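Local structure of Rv3651-like N-terminal domain-containing protein (Mycobacterium tuberculosis, 4Q6U) at residues B[241-245]-B[255-261]; B[274-280]-B[299-303]; B[260-264]-B[331-335]; B[125-131]-B[212-216]. The protein is of unknown function but carries three sensor-type domains, one GAF-like and two PAS-like, and so probably takes part in signal sensing in the mycobacterium. Residues are numbered along the deposited sequence.

Contact 1: B[241-245]-B[255-261]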
loop_
_atom_site.group_PDB
_atom_site.type_symbol
_atom_site.label_atom_id
_atom_site.label_comp_id
_atom_site.label_asym_id
_atom_site.label_seq_id
_atom_site.Cartn_x
_atom_site.Cartn_y
_atom_site.Cartn_z
ATOM N N VAL B 241 10.934 -18.541 13.102
ATOM C CA VAL B 241 10.600 -17.237 13.648
ATOM C C VAL B 241 9.183 -16.842 13.264
ATOM O O VAL B 241 8.800 -16.915 12.099
ATOM C CB VAL B 241 11.567 -16.152 13.172
ATOM C CG1 VAL B 241 11.202 -14.807 13.805
ATOM C CG2 VAL B 241 13.018 -16.541 13.490
ATOM N N HIS B 242 8.411 -16.410 14.253
ATOM C CA HIS B 242 7.025 -16.030 14.012
ATOM C C HIS B 242 6.777 -14.582 14.425
ATOM O O HIS B 242 6.851 -14.239 15.609
ATOM C CB HIS B 242 6.096 -16.977 14.760
ATOM C CG HIS B 242 6.230 -18.409 14.338
ATOM N ND1 HIS B 242 5.298 -19.037 13.538
ATOM C CD2 HIS B 242 7.185 -19.327 14.604
ATOM C CE1 HIS B 242 5.678 -20.286 13.334
ATOM N NE2 HIS B 242 6.819 -20.491 13.963
ATOM N N ARG B 243 6.497 -13.736 13.436
ATOM C CA ARG B 243 6.280 -12.308 13.671
ATOM C C ARG B 243 4.825 -11.957 13.944
ATOM O O ARG B 243 3.917 -12.566 13.384
ATOM C CB ARG B 243 6.788 -11.508 12.480
ATOM C CG ARG B 243 8.321 -11.599 12.316
ATOM C CD ARG B 243 8.732 -10.954 10.961
ATOM N NE ARG B 243 8.133 -11.657 9.836
ATOM C CZ ARG B 243 8.220 -11.249 8.575
ATOM N NH1 ARG B 243 8.891 -10.143 8.284
ATOM N NH2 ARG B 243 7.642 -11.953 7.614
ATOM N N ALA B 244 4.620 -10.960 14.803
ATOM C CA ALA B 244 3.282 -10.554 15.215
ATOM C C ALA B 244 3.276 -9.084 15.575
ATOM O O ALA B 244 4.313 -8.521 15.905
ATOM C CB ALA B 244 2.810 -11.382 16.403
ATOM N N LEU B 245 2.102 -8.464 15.511
ATOM C CA LEU B 245 1.942 -7.133 16.062
ATOM C C LEU B 245 1.294 -7.265 17.426
ATOM O O LEU B 245 0.389 -8.079 17.605
ATOM C CB LEU B 245 1.106 -6.251 15.149
ATOM C CG LEU B 245 1.735 -6.014 13.773
ATOM C CD1 LEU B 245 0.741 -5.327 12.867
ATOM C CD2 LEU B 245 2.988 -5.167 13.941
ATOM N N LYS B 255 -2.065 -9.203 15.649
ATOM C CA LYS B 255 -2.044 -9.804 14.321
ATOM C C LYS B 255 -0.820 -10.674 14.099
ATOM O O LYS B 255 0.283 -10.301 14.489
ATOM C CB LYS B 255 -2.075 -8.719 13.239
ATOM C CG LYS B 255 -2.152 -9.302 11.830
ATOM C CD LYS B 255 -2.121 -8.240 10.777
ATOM C CE LYS B 255 -2.161 -8.863 9.400
ATOM N NZ LYS B 255 -3.536 -9.236 8.945
ATOM N N TRP B 256 -1.015 -11.824 13.463
ATOM C CA TRP B 256 0.107 -12.651 13.014
ATOM C C TRP B 256 0.544 -12.201 11.626
ATOM O O TRP B 256 -0.293 -12.021 10.748
ATOM C CB TRP B 256 -0.268 -14.129 12.977
ATOM C CG TRP B 256 -0.443 -14.727 14.339
ATOM C CD1 TRP B 256 -1.617 -15.068 14.939
ATOM C CD2 TRP B 256 0.595 -15.040 15.273
ATOM N NE1 TRP B 256 -1.375 -15.586 16.196
ATOM C CE2 TRP B 256 -0.022 -15.568 16.426
ATOM C CE3 TRP B 256 1.993 -14.917 15.246
ATOM C CZ2 TRP B 256 0.701 -15.982 17.537
ATOM C CZ3 TRP B 256 2.715 -15.330 16.356
ATOM C CH2 TRP B 256 2.068 -15.855 17.487
ATOM N N LEU B 257 1.850 -12.026 11.435
ATOM C CA LEU B 257 2.398 -11.591 10.142
ATOM C C LEU B 257 2.935 -12.793 9.376
ATOM O O LEU B 257 3.035 -12.788 8.157
ATOM C CB LEU B 257 3.489 -10.547 10.349
ATOM C CG LEU B 257 3.010 -9.229 10.954
ATOM C CD1 LEU B 257 4.176 -8.281 11.133
ATOM C CD2 LEU B 257 1.923 -8.588 10.090
ATOM N N ASP B 258 3.297 -13.826 10.121
ATOM C CA ASP B 258 3.572 -15.138 9.566
ATOM C C ASP B 258 2.493 -16.062 10.102
ATOM O O ASP B 258 1.472 -15.588 10.586
ATOM C CB ASP B 258 4.965 -15.613 9.970
ATOM C CG ASP B 258 6.031 -14.613 9.603
ATOM O OD1 ASP B 258 6.036 -14.180 8.432
ATOM O OD2 ASP B 258 6.848 -14.246 10.475
ATOM N N GLN B 259 2.703 -17.368 10.030
ATOM C CA GLN B 259 1.747 -18.286 10.639
ATOM C C GLN B 259 1.913 -18.274 12.160
ATOM O O GLN B 259 2.996 -17.998 12.669
ATOM C CB GLN B 259 1.920 -19.705 10.086
ATOM C CG GLN B 259 1.491 -19.855 8.633
ATOM C CD GLN B 259 0.189 -19.125 8.317
ATOM O OE1 GLN B 259 -0.852 -19.407 8.907
ATOM N NE2 GLN B 259 0.248 -18.177 7.379
ATOM N N PRO B 260 0.831 -18.569 12.898
ATOM C CA PRO B 260 0.936 -18.554 14.363
ATOM C C PRO B 260 1.978 -19.532 14.872
ATOM O O PRO B 260 2.219 -20.564 14.245
ATOM C CB PRO B 260 -0.460 -18.969 14.825
ATOM C CG PRO B 260 -1.355 -18.639 13.677
ATOM C CD PRO B 260 -0.540 -18.839 12.435
ATOM N N CYS B 261 2.613 -19.200 15.990
ATOM C CA CYS B 261 3.586 -20.104 16.569
ATOM C C CYS B 261 2.886 -21.005 17.567
ATOM O O CYS B 261 1.956 -20.594 18.262
ATOM C CB CYS B 261 4.738 -19.345 17.234
ATOM S SG CYS B 261 4.411 -18.782 18.903
HETATM O O HOH W 1 9.514 -14.990 10.228
#
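In the hairpin formed by the first two strands of the C-terminal PAS-like sheet, side chains prolong strand pairing once the regular pattern stops. A water 2.8 Å from both Val241 O and Asp258 OD2 links the two. His242 ND1 gives a 2.7 Å hydrogen bond to Gln259 O, and Cys261 CB lies over the His242 ring face, a CH-pi contact 3.6 Å from the centroid. Asp258, which also bridges to Arg151, holds Arg243: OD2 accepts Arg243 N and NE (both 3.0 Å) and OD1 accepts NH2 (2.9 Å), a bidentate salt bridge through NE and NH2. Arg243 O accepts Leu257 N at 2.9 Å. Ala244 and Trp256 form an antiparallel non-hydrogen-bonded pair, Ala244 CB 3.8 Å from Trp256 CE3. Leu245 and Lys255 are the hydrogen-bonded pair, Leu245 N to Lys255 O at 2.8 Å and, weakly, Lys255 N to Leu245 O at 3.3 Å. Strand 242-246 runs between edge strand 253-256 and strand 325-333, and Leu257 packs on Ile232 of the second subunit.

Contact 2: B[274-280]-B[299-303]; sequences PRLHPDD and VLRLP
A loop can satisfy an outer strand with one main-chain and one side-chain partner: His277 N donates to Arg301 O (3.0 Å) and Asp280 OD2 accepts Arg301 N (2.8 Å). Segment 299-303 is extended; irregular segment 274-280 runs against it, with CA-CA distances of 4.8 Å for Leu276-Leu302, 5.4 Å for His277-Arg301 and 6.3 Å for Asp280-Leu300. It turns through Pro278 (phi/psi -60/-28°) and Asp279 (-74/-19°), Asp280 N bonding to His277 O (2.9 Å). Arg301 (m, t, m, 180°) lays its guanidinium flat on the His277 ring, centres 3.8 Å apart, planes at 4°. His277 (t, chi2 -75°) accepts Asp279 N on ND1 at 3.1 Å. Asp280 (m, chi2 -22°) presents OD1 to Arg301 NH2 (3.0 Å) and OD2 to Arg301 NE (3.2 Å), a salt bridge. A water donates to Asp280 OD1 (2.8 Å) and Val299 O (2.7 Å). Leu276 (off-rotamer, chi1 34°, chi2 51°) sets CB 4.3 Å from Leu302 CD2; Leu302 is m, t. The loop flanks strand 296-303 of a PAS-like sheet; Trp309 of neighbouring strand 309-320 meets His277.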
loop_
_atom_site.group_PDB
_atom_site.type_symbol
_atom_site.label_atom_id
_atom_site.label_comp_id
_atom_site.label_asym_id
_atom_site.label_seq_id
_atom_site.Cartn_x
_atom_site.Cartn_y
_atom_site.Cartn_z
ATOM N N PRO B 274 -2.403 -15.257 33.271
ATOM C CA PRO B 274 -1.285 -14.338 33.036
ATOM C C PRO B 274 -0.898 -14.330 31.562
ATOM O O PRO B 274 -0.944 -15.386 30.931
ATOM C CB PRO B 274 -0.168 -14.914 33.914
ATOM C CG PRO B 274 -0.534 -16.357 34.104
ATOM C CD PRO B 274 -2.033 -16.389 34.139
ATOM N N ARG B 275 -0.571 -13.166 31.007
ATOM C CA ARG B 275 -0.139 -13.097 29.615
ATOM C C ARG B 275 1.353 -13.393 29.548
ATOM O O ARG B 275 1.878 -13.871 28.543
ATOM C CB ARG B 275 -0.409 -11.726 29.011
ATOM C CG ARG B 275 -1.846 -11.267 28.993
ATOM C CD ARG B 275 -1.869 -9.858 28.437
ATOM N NE ARG B 275 -3.136 -9.169 28.639
ATOM C CZ ARG B 275 -4.124 -9.162 27.755
ATOM N NH1 ARG B 275 -3.995 -9.823 26.614
ATOM N NH2 ARG B 275 -5.241 -8.499 28.016
ATOM N N LEU B 276 2.032 -13.057 30.630
ATOM C CA LEU B 276 3.449 -13.338 30.767
ATOM C C LEU B 276 3.745 -13.675 32.211
ATOM O O LEU B 276 2.910 -13.460 33.096
ATOM C CB LEU B 276 4.299 -12.150 30.306
ATOM C CG LEU B 276 3.828 -10.703 30.500
ATOM C CD1 LEU B 276 3.398 -10.416 31.934
ATOM C CD2 LEU B 276 4.931 -9.732 30.069
ATOM N N HIS B 277 4.932 -14.213 32.450
ATOM C CA HIS B 277 5.374 -14.443 33.811
ATOM C C HIS B 277 5.435 -13.105 34.536
ATOM O O HIS B 277 5.973 -12.136 34.002
ATOM C CB HIS B 277 6.734 -15.136 33.826
ATOM C CG HIS B 277 7.026 -15.862 35.098
ATOM N ND1 HIS B 277 7.362 -15.212 36.266
ATOM C CD2 HIS B 277 7.035 -17.185 35.387
ATOM C CE1 HIS B 277 7.566 -16.103 37.220
ATOM N NE2 HIS B 277 7.374 -17.308 36.712
ATOM N N PRO B 278 4.864 -13.040 35.747
ATOM C CA PRO B 278 4.845 -11.789 36.515
ATOM C C PRO B 278 6.248 -11.260 36.830
ATOM O O PRO B 278 6.426 -10.052 36.982
ATOM C CB PRO B 278 4.100 -12.175 37.801
ATOM C CG PRO B 278 4.191 -13.664 37.874
ATOM C CD PRO B 278 4.185 -14.136 36.457
ATOM N N ASP B 279 7.227 -12.155 36.915
ATOM C CA ASP B 279 8.611 -11.757 37.165
ATOM C C ASP B 279 9.261 -11.112 35.937
ATOM O O ASP B 279 10.280 -10.430 36.058
ATOM C CB ASP B 279 9.443 -12.963 37.612
ATOM C CG ASP B 279 9.102 -13.426 39.020
ATOM O OD1 ASP B 279 8.311 -12.742 39.703
ATOM O OD2 ASP B 279 9.641 -14.471 39.449
ATOM N N ASP B 280 8.677 -11.344 34.761
ATOM C CA ASP B 280 9.188 -10.765 33.520
ATOM C C ASP B 280 8.435 -9.493 33.158
ATOM O O ASP B 280 8.693 -8.890 32.115
ATOM C CB ASP B 280 9.087 -11.761 32.359
ATOM C CG ASP B 280 10.024 -12.944 32.512
ATOM O OD1 ASP B 280 11.029 -12.828 33.255
ATOM O OD2 ASP B 280 9.761 -13.991 31.877
ATOM N N VAL B 299 14.524 -12.674 26.579
ATOM C CA VAL B 299 13.824 -13.950 26.690
ATOM C C VAL B 299 12.691 -13.832 27.703
ATOM O O VAL B 299 12.927 -13.522 28.865
ATOM C CB VAL B 299 14.776 -15.090 27.113
ATOM C CG1 VAL B 299 13.981 -16.315 27.564
ATOM C CG2 VAL B 299 15.718 -15.446 25.979
ATOM N N LEU B 300 11.458 -14.081 27.267
ATOM C CA LEU B 300 10.311 -13.937 28.153
ATOM C C LEU B 300 9.629 -15.279 28.384
ATOM O O LEU B 300 9.555 -16.112 27.486
ATOM C CB LEU B 300 9.301 -12.936 27.576
ATOM C CG LEU B 300 9.824 -11.543 27.208
ATOM C CD1 LEU B 300 8.713 -10.731 26.570
ATOM C CD2 LEU B 300 10.368 -10.827 28.435
ATOM N N ARG B 301 9.121 -15.489 29.591
ATOM C CA ARG B 301 8.360 -16.696 29.849
ATOM C C ARG B 301 6.892 -16.435 29.526
ATOM O O ARG B 301 6.253 -15.575 30.129
ATOM C CB ARG B 301 8.555 -17.159 31.293
ATOM C CG ARG B 301 9.930 -17.782 31.532
ATOM C CD ARG B 301 10.252 -17.883 33.021
ATOM N NE ARG B 301 10.525 -16.567 33.587
ATOM C CZ ARG B 301 10.831 -16.346 34.860
ATOM N NH1 ARG B 301 10.905 -17.357 35.720
ATOM N NH2 ARG B 301 11.061 -15.110 35.277
ATOM N N LEU B 302 6.386 -17.163 28.536
ATOM C CA LEU B 302 4.999 -17.039 28.089
ATOM C C LEU B 302 4.218 -18.295 28.485
ATOM O O LEU B 302 4.814 -19.346 28.684
ATOM C CB LEU B 302 4.957 -16.818 26.578
ATOM C CG LEU B 302 5.733 -15.579 26.121
ATOM C CD1 LEU B 302 5.753 -15.474 24.611
ATOM C CD2 LEU B 302 5.105 -14.342 26.739
ATOM N N PRO B 303 2.881 -18.190 28.600
ATOM C CA PRO B 303 2.056 -19.327 29.039
ATOM C C PRO B 303 2.181 -20.564 28.152
ATOM O O PRO B 303 2.038 -20.462 26.945
ATOM C CB PRO B 303 0.623 -18.780 28.963
ATOM C CG PRO B 303 0.759 -17.310 28.976
ATOM C CD PRO B 303 2.062 -17.004 28.289
HETATM O O HOH W 2 12.987 -13.944 31.515
#

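Contact 3: B[260-264]-B[331-335]; sequences PCSFY and ALRLP
A loop can lie against a strand end through side-chain packing, without a hydrogen bond between the two segments; Phe263, Leu332 and Leu334 do most of it here. Irregular segment 260-264, which follows the hairpin of strands 242-246 and 253-256, meets segment 331-335, strand through Arg333 and extended beyond it. The backbones keep apart, with CA-CA distances of 7.8 Å for Cys261-Leu332 and 7.4 Å for Phe263-Leu334. Phe263, at phi/psi -61/-37°, has chi1 -47° and chi2 -33°. Leu334 (m, t) lies over one face of the Phe263 ring, Leu334 CG 4.2 Å from the ring centroid and 12° off the normal, a CH-pi contact. The ring edge meets Leu332 O, 3.7 Å from Phe263 CE2. Leu332 (m, t) points toward the loop, its CD1 4.0 Å from Tyr264 CE1, at that ring's edge, and 4.3 Å from Cys261 SG. Tyr264 is p with chi2 -79°. Strand 325-333 is central in the antiparallel C-terminal PAS-like sheet, between strands 242-246 and 309-320; Leu332 also packs on Trp256 and Val312.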
loop_
_atom_site.group_PDB
_atom_site.type_symbol
_atom_site.label_atom_id
_atom_site.label_comp_id
_atom_site.label_asym_id
_atom_site.label_seq_id
_atom_site.Cartn_x
_atom_site.Cartn_y
_atom_site.Cartn_z
ATOM N N PRO B 260 0.831 -18.569 12.898
ATOM C CA PRO B 260 0.936 -18.554 14.363
ATOM C C PRO B 260 1.978 -19.532 14.872
ATOM O O PRO B 260 2.219 -20.564 14.245
ATOM C CB PRO B 260 -0.460 -18.969 14.825
ATOM C CG PRO B 260 -1.355 -18.639 13.677
ATOM C CD PRO B 260 -0.540 -18.839 12.435
ATOM N N CYS B 261 2.613 -19.200 15.990
ATOM C CA CYS B 261 3.586 -20.104 16.569
ATOM C C CYS B 261 2.886 -21.005 17.567
ATOM O O CYS B 261 1.956 -20.594 18.262
ATOM C CB CYS B 261 4.738 -19.345 17.234
ATOM S SG CYS B 261 4.411 -18.782 18.903
ATOM N N SER B 262 3.323 -22.252 17.609
ATOM C CA SER B 262 2.778 -23.215 18.541
ATOM C C SER B 262 3.683 -23.358 19.764
ATOM O O SER B 262 3.461 -24.234 20.592
ATOM C CB SER B 262 2.581 -24.569 17.851
ATOM O OG SER B 262 3.751 -24.962 17.155
ATOM N N PHE B 263 4.685 -22.483 19.882
ATOM C CA PHE B 263 5.615 -22.532 21.020
ATOM C C PHE B 263 4.876 -22.325 22.326
ATOM O O PHE B 263 5.230 -22.917 23.340
ATOM C CB PHE B 263 6.717 -21.463 20.941
ATOM C CG PHE B 263 7.379 -21.347 19.614
ATOM C CD1 PHE B 263 7.553 -22.451 18.800
ATOM C CD2 PHE B 263 7.833 -20.113 19.179
ATOM C CE1 PHE B 263 8.160 -22.321 17.564
ATOM C CE2 PHE B 263 8.435 -19.976 17.954
ATOM C CZ PHE B 263 8.605 -21.082 17.141
ATOM N N TYR B 264 3.868 -21.457 22.313
ATOM C CA TYR B 264 3.153 -21.148 23.545
ATOM C C TYR B 264 1.648 -20.982 23.283
ATOM O O TYR B 264 1.218 -20.863 22.140
ATOM C CB TYR B 264 3.751 -19.894 24.200
ATOM C CG TYR B 264 3.346 -18.570 23.563
ATOM C CD1 TYR B 264 3.936 -18.122 22.390
ATOM C CD2 TYR B 264 2.393 -17.760 24.159
ATOM C CE1 TYR B 264 3.564 -16.911 21.825
ATOM C CE2 TYR B 264 2.016 -16.551 23.600
ATOM C CZ TYR B 264 2.604 -16.129 22.441
ATOM O OH TYR B 264 2.222 -14.924 21.900
ATOM N N ALA B 331 9.180 -10.425 17.051
ATOM C CA ALA B 331 9.651 -11.642 16.396
ATOM C C ALA B 331 9.868 -12.736 17.436
ATOM O O ALA B 331 10.694 -12.594 18.325
ATOM C CB ALA B 331 10.931 -11.380 15.620
ATOM N N LEU B 332 9.126 -13.828 17.310
ATOM C CA LEU B 332 9.155 -14.894 18.307
ATOM C C LEU B 332 9.843 -16.147 17.827
ATOM O O LEU B 332 9.522 -16.668 16.766
ATOM C CB LEU B 332 7.739 -15.264 18.715
ATOM C CG LEU B 332 6.867 -14.108 19.162
ATOM C CD1 LEU B 332 5.437 -14.580 19.179
ATOM C CD2 LEU B 332 7.304 -13.744 20.544
ATOM N N ARG B 333 10.744 -16.668 18.647
ATOM C CA ARG B 333 11.374 -17.939 18.353
ATOM C C ARG B 333 11.848 -18.632 19.634
ATOM O O ARG B 333 11.920 -18.020 20.697
ATOM C CB ARG B 333 12.553 -17.742 17.388
ATOM C CG ARG B 333 13.738 -16.968 17.974
ATOM C CD ARG B 333 14.981 -17.039 17.057
ATOM N NE ARG B 333 16.056 -16.124 17.463
ATOM C CZ ARG B 333 16.803 -16.276 18.551
ATOM N NH1 ARG B 333 16.598 -17.307 19.364
ATOM N NH2 ARG B 333 17.756 -15.397 18.837
ATOM N N LEU B 334 12.168 -19.913 19.526
ATOM C CA LEU B 334 12.751 -20.641 20.646
ATOM C C LEU B 334 14.130 -20.078 21.005
ATOM O O LEU B 334 14.921 -19.760 20.116
ATOM C CB LEU B 334 12.848 -22.127 20.306
ATOM C CG LEU B 334 11.488 -22.794 20.080
ATOM C CD1 LEU B 334 11.650 -24.254 19.690
ATOM C CD2 LEU B 334 10.643 -22.667 21.335
ATOM N N PRO B 335 14.424 -19.940 22.310
ATOM C CA PRO B 335 15.747 -19.452 22.713
ATOM C C PRO B 335 16.776 -20.575 22.707
ATOM O O PRO B 335 16.411 -21.719 22.971
ATOM C CB PRO B 335 15.512 -18.931 24.130
ATOM C CG PRO B 335 14.410 -19.805 24.657
ATOM C CD PRO B 335 13.556 -20.210 23.470
#

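Contact 4: B[125-131]-B[212-216]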
loop_
_atom_site.group_PDB
_atom_site.type_symbol
_atom_site.label_atom_id
_atom_site.label_comp_id
_atom_site.label_asym_id
_atom_site.label_seq_id
_atom_site.Cartn_x
_atom_site.Cartn_y
_atom_site.Cartn_z
ATOM N N GLU B 125 -22.547 -16.458 13.127
ATOM C CA GLU B 125 -22.775 -15.678 11.921
ATOM C C GLU B 125 -21.514 -14.919 11.485
ATOM O O GLU B 125 -21.129 -14.963 10.309
ATOM C CB GLU B 125 -23.945 -14.712 12.137
ATOM C CG GLU B 125 -25.324 -15.389 12.252
ATOM C CD GLU B 125 -25.572 -16.040 13.608
ATOM O OE1 GLU B 125 -24.827 -15.748 14.573
ATOM O OE2 GLU B 125 -26.518 -16.849 13.702
ATOM N N SER B 126 -20.857 -14.232 12.416
ATOM C CA SER B 126 -19.679 -13.441 12.040
ATOM C C SER B 126 -18.524 -14.350 11.604
ATOM O O SER B 126 -17.739 -14.008 10.709
ATOM C CB SER B 126 -19.246 -12.528 13.191
ATOM O OG SER B 126 -18.477 -13.214 14.179
ATOM N N LEU B 127 -18.451 -15.524 12.217
ATOM C CA LEU B 127 -17.426 -16.505 11.889
ATOM C C LEU B 127 -17.680 -17.140 10.528
ATOM O O LEU B 127 -16.761 -17.286 9.721
ATOM C CB LEU B 127 -17.360 -17.585 12.975
ATOM C CG LEU B 127 -16.726 -17.121 14.284
ATOM C CD1 LEU B 127 -16.851 -18.212 15.327
ATOM C CD2 LEU B 127 -15.270 -16.742 14.082
ATOM N N THR B 128 -18.934 -17.501 10.272
ATOM C CA THR B 128 -19.313 -18.069 8.983
ATOM C C THR B 128 -19.057 -17.088 7.845
ATOM O O THR B 128 -18.468 -17.457 6.826
ATOM C CB THR B 128 -20.787 -18.481 8.961
ATOM O OG1 THR B 128 -20.972 -19.586 9.847
ATOM C CG2 THR B 128 -21.207 -18.890 7.553
ATOM N N ASN B 129 -19.501 -15.845 8.027
ATOM C CA ASN B 129 -19.272 -14.793 7.042
ATOM C C ASN B 129 -17.783 -14.655 6.712
ATOM O O ASN B 129 -17.410 -14.497 5.549
ATOM C CB ASN B 129 -19.843 -13.459 7.539
ATOM C CG ASN B 129 -21.375 -13.438 7.526
ATOM O OD1 ASN B 129 -22.005 -14.310 6.938
ATOM N ND2 ASN B 129 -21.969 -12.438 8.165
ATOM N N SER B 130 -16.934 -14.746 7.728
ATOM C CA SER B 130 -15.504 -14.584 7.497
ATOM C C SER B 130 -14.882 -15.904 7.033
ATOM O O SER B 130 -13.670 -16.023 6.925
ATOM C CB SER B 130 -14.806 -14.047 8.753
ATOM O OG SER B 130 -14.866 -14.966 9.820
ATOM N N GLY B 131 -15.727 -16.885 6.739
ATOM C CA GLY B 131 -15.293 -18.100 6.079
ATOM C C GLY B 131 -14.711 -19.169 6.978
ATOM O O GLY B 131 -14.110 -20.130 6.496
HETATM N N MSE B 212 -20.400 -5.236 12.567
HETATM C CA MSE B 212 -21.148 -6.247 11.842
HETATM C C MSE B 212 -20.393 -6.583 10.578
HETATM O O MSE B 212 -19.916 -5.675 9.894
HETATM C CB MSE B 212 -22.560 -5.763 11.489
HETATM C CG MSE B 212 -23.421 -5.454 12.671
HETATM SE SE MSE B 212 -25.167 -4.877 12.033
HETATM C CE MSE B 212 -24.701 -3.075 11.415
ATOM N N ASN B 213 -20.258 -7.866 10.256
ATOM C CA ASN B 213 -19.799 -8.196 8.913
ATOM C C ASN B 213 -20.895 -8.853 8.080
ATOM O O ASN B 213 -22.015 -9.090 8.561
ATOM C CB ASN B 213 -18.528 -9.074 8.958
ATOM C CG ASN B 213 -18.774 -10.476 9.505
ATOM O OD1 ASN B 213 -19.914 -10.925 9.647
ATOM N ND2 ASN B 213 -17.685 -11.184 9.794
ATOM N N TRP B 214 -20.570 -9.103 6.818
ATOM C CA TRP B 214 -21.422 -9.852 5.910
ATOM C C TRP B 214 -20.543 -10.345 4.764
ATOM O O TRP B 214 -19.509 -9.740 4.468
ATOM C CB TRP B 214 -22.584 -8.995 5.386
ATOM C CG TRP B 214 -22.166 -7.819 4.544
ATOM C CD1 TRP B 214 -22.056 -7.779 3.180
ATOM C CD2 TRP B 214 -21.827 -6.509 5.010
ATOM N NE1 TRP B 214 -21.663 -6.525 2.768
ATOM C CE2 TRP B 214 -21.511 -5.727 3.873
ATOM C CE3 TRP B 214 -21.753 -5.921 6.276
ATOM C CZ2 TRP B 214 -21.133 -4.390 3.968
ATOM C CZ3 TRP B 214 -21.371 -4.588 6.370
ATOM C CH2 TRP B 214 -21.065 -3.839 5.221
ATOM N N ARG B 215 -20.931 -11.453 4.141
ATOM C CA ARG B 215 -20.188 -11.963 2.997
ATOM C C ARG B 215 -20.500 -11.076 1.791
ATOM O O ARG B 215 -21.671 -10.862 1.467
ATOM C CB ARG B 215 -20.548 -13.426 2.714
ATOM C CG ARG B 215 -19.755 -14.064 1.571
ATOM C CD ARG B 215 -18.324 -14.390 2.005
ATOM N NE ARG B 215 -18.322 -15.333 3.123
ATOM C CZ ARG B 215 -18.268 -16.652 2.975
ATOM N NH1 ARG B 215 -18.205 -17.174 1.758
ATOM N NH2 ARG B 215 -18.275 -17.448 4.035
ATOM N N ALA B 216 -19.465 -10.529 1.159
ATOM C CA ALA B 216 -19.651 -9.635 0.013
ATOM C C ALA B 216 -19.641 -10.417 -1.296
ATOM O O ALA B 216 -19.398 -11.622 -1.308
ATOM C CB ALA B 216 -18.580 -8.552 0.002
HETATM O O HOH W 3 -23.516 -12.704 4.882
#
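Two asparagines and an arginine, rather than an apolar seam, join this helix to its strand. The helix ends in a Schellman motif within a PAS-like domain: Gly131, with phi of 84°, is the C-prime residue, its N bonding to Thr128 O at 2.8 Å, and the backbone N of the next residue bonds to Leu127 O. The strand supplies further donors to helix carbonyls. Asn213 ND2 donates to Ser126 O at 3.0 Å, while its OD1 accepts Asn129 ND2, also at 3.0 Å; Asn129 ND2 is bonded to Ile107 O as well. Helix 125-129 and strand 212-215 approach to 7.5 Å between axes, their directions 41° apart. Strand 206-215 is the middle one of its five-stranded antiparallel sheet, and Trp214, pointing away from the helix, packs on Leu15 of the N-terminal GAF-like region. A water links Asn129 OD1 to Arg215 N. The Arg215 side chain curls back over the helix end, NH2 reaching Thr128 O at 2.8 Å and NE reaching Asn129 O at 2.7 Å.

How the contacts relate
Three of the four contacts serve one PAS-like sheet, and together they show how the long connection between strands 253-256 and 296-303 packs back on several strands of the sheet. Contacts 1 and 3 share Pro260 and Cys261, have centres about 9 Å apart, and meet where His242 N probably bonds to Leu332 O (2.8 Å) and His242 CD2 packs on Phe263 CZ (3.4 Å). Contact 2 is nested in the loop closed by contact 3, centres about 13 Å apart, and touches it through Leu302 CB and Tyr264 CD2 (3.6 Å). Contacts 1 and 2 do not touch. Contact 4 belongs to the middle PAS-like domain, its centre about 23 Å from that of contact 1.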